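Local coordinates for protein UDP-N-acetylglucosamine pyrophosphorylase (Entamoeba histolytica, PDB 3OC9) that probably makes UDP-N-acetylglucosamine and diphosphate from UTP and N-acetyl-alpha-D-glucosamine 1-phosphate, the last step in forming this nucleotide sugar, at residues K176-S181 and Y266-L271. Sequence-based numbering, arbitrary orientation. Where two conformers were deposited one is given.
Sequences KGIKYS and YSTSFL
The Y180 ring passes obliquely beside S267, CD1 lying 4.1 Å from S267 CA; both side chains occupy one face of the sheet, where that of Y180 also touches Q206. Tyrosine suits this buried place because CD1 and CE1 lie against S267 CA and CB while the hydroxyl hydrogen-bonds D203. On the opposite face S181 and Y266 project together, and the Y266 side chain touches F312, F316 and I209. Strands 180-184 and 263-267 run antiparallel here, within the central mixed sheet, consistent with the GT-A-like fold of this family: S181 and Y266 form a hydrogen-bonded pair, S181 N to Y266 O (3.1 Å) and Y266 N to S181 O (3.0 Å), whereas Y180 and S267 form a non-hydrogen-bonded pair.

After S267 helix 268-274 begins. S267, the N-cap, accepts from F270 N through OG, which its chi1 of 74° sets between backbone N and carbonyl carbon. T268 N reaches K179 O (3.0 Å), from above that carbonyl's plane. T268 OG1, anti to its own carbonyl carbon, donates to I178 O at 2.7 Å, again from above the plane. One water bridges the segments, donating to T268 OG1 and Y266 O and bonding S181 OG (2.9 Å). Threonine suits its place because its hydroxyl gives to I178 O while accepting from the water; with its amide on K179 O, one residue satisfies both successive carbonyls and joins the loop to the helix start.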
# COMPACT_ATOMS: atom_id res chain seq x y z
N LYS A 176 0.53 -16.50 17.40
CA LYS A 176 -0.86 -16.05 17.21
C LYS A 176 -1.67 -16.84 16.15
O LYS A 176 -2.89 -16.67 16.05
CB LYS A 176 -0.89 -14.55 16.87
CG LYS A 176 -0.35 -13.61 17.95
CD LYS A 176 -1.36 -13.42 19.08
CE LYS A 176 -0.71 -12.82 20.31
NZ LYS A 176 -1.71 -12.69 21.41
N GLY A 177 -0.99 -17.68 15.37
CA GLY A 177 -1.63 -18.44 14.28
C GLY A 177 -1.86 -17.66 12.97
O GLY A 177 -2.65 -18.07 12.12
N ILE A 178 -1.16 -16.52 12.82
CA ILE A 178 -1.26 -15.70 11.59
C ILE A 178 -0.64 -16.41 10.37
O ILE A 178 0.54 -16.82 10.40
CB ILE A 178 -0.65 -14.29 11.81
CG1 ILE A 178 -1.47 -13.51 12.86
CG2 ILE A 178 -0.53 -13.51 10.44
CD1 ILE A 178 -0.79 -12.22 13.37
N LYS A 179 -1.45 -16.58 9.32
CA LYS A 179 -1.07 -17.34 8.12
C LYS A 179 -0.86 -16.47 6.86
O LYS A 179 -0.08 -16.85 5.97
CB LYS A 179 -2.11 -18.43 7.81
CG LYS A 179 -2.34 -19.50 8.91
CD LYS A 179 -1.11 -20.41 9.06
CE LYS A 179 -1.36 -21.55 10.04
NZ LYS A 179 -0.37 -22.65 9.79
N TYR A 180 -1.60 -15.36 6.75
CA TYR A 180 -1.54 -14.47 5.56
C TYR A 180 -1.47 -12.98 5.94
O TYR A 180 -2.21 -12.55 6.81
CB TYR A 180 -2.78 -14.69 4.67
CG TYR A 180 -2.93 -16.10 4.10
CD1 TYR A 180 -2.06 -16.55 3.09
CD2 TYR A 180 -3.93 -16.97 4.56
CE1 TYR A 180 -2.19 -17.85 2.55
CE2 TYR A 180 -4.05 -18.29 4.02
CZ TYR A 180 -3.17 -18.70 3.02
OH TYR A 180 -3.26 -19.98 2.46
N SER A 181 -0.59 -12.21 5.28
CA SER A 181 -0.42 -10.76 5.56
C SER A 181 -0.52 -9.96 4.24
O SER A 181 0.03 -10.39 3.21
CB SER A 181 0.94 -10.45 6.24
OG SER A 181 1.11 -11.14 7.50
N TYR A 266 1.24 -12.24 1.24
CA TYR A 266 2.31 -13.22 1.50
C TYR A 266 1.91 -14.26 2.56
O TYR A 266 1.34 -13.90 3.60
CB TYR A 266 3.57 -12.52 2.02
CG TYR A 266 4.19 -11.42 1.16
CD1 TYR A 266 5.00 -11.74 0.06
CD2 TYR A 266 4.02 -10.07 1.49
CE1 TYR A 266 5.60 -10.73 -0.71
CE2 TYR A 266 4.63 -9.04 0.72
CZ TYR A 266 5.41 -9.38 -0.38
OH TYR A 266 5.99 -8.36 -1.13
N SER A 267 2.23 -15.54 2.32
CA SER A 267 2.07 -16.59 3.36
C SER A 267 3.20 -16.43 4.40
O SER A 267 4.27 -15.93 4.07
CB SER A 267 2.04 -18.01 2.74
OG SER A 267 3.35 -18.42 2.31
N THR A 268 2.95 -16.84 5.65
CA THR A 268 3.94 -16.71 6.74
C THR A 268 5.18 -17.57 6.43
O THR A 268 6.33 -17.14 6.66
CB THR A 268 3.30 -17.02 8.14
OG1 THR A 268 2.23 -16.09 8.39
CG2 THR A 268 4.33 -16.90 9.26
N SER A 269 4.95 -18.76 5.88
CA SER A 269 6.05 -19.64 5.46
C SER A 269 6.94 -18.96 4.40
O SER A 269 8.18 -19.11 4.43
CB SER A 269 5.51 -20.98 4.94
OG SER A 269 6.57 -21.84 4.55
N PHE A 270 6.31 -18.21 3.48
CA PHE A 270 7.11 -17.48 2.47
C PHE A 270 7.94 -16.34 3.11
O PHE A 270 9.13 -16.17 2.76
CB PHE A 270 6.29 -16.97 1.25
CG PHE A 270 7.15 -16.23 0.23
CD1 PHE A 270 7.20 -14.85 0.21
CD2 PHE A 270 7.99 -16.95 -0.66
CE1 PHE A 270 8.05 -14.16 -0.69
CE2 PHE A 270 8.83 -16.28 -1.56
CZ PHE A 270 8.86 -14.89 -1.59
N LEU A 271 7.34 -15.59 4.03
CA LEU A 271 8.08 -14.53 4.76
C LEU A 271 9.31 -15.11 5.50
O LEU A 271 10.36 -14.47 5.56
CB LEU A 271 7.15 -13.77 5.75
CG LEU A 271 6.03 -12.90 5.14
CD1 LEU A 271 5.16 -12.32 6.25
CD2 LEU A 271 6.57 -11.78 4.24
O HOH W 1 1.82 -13.82 6.67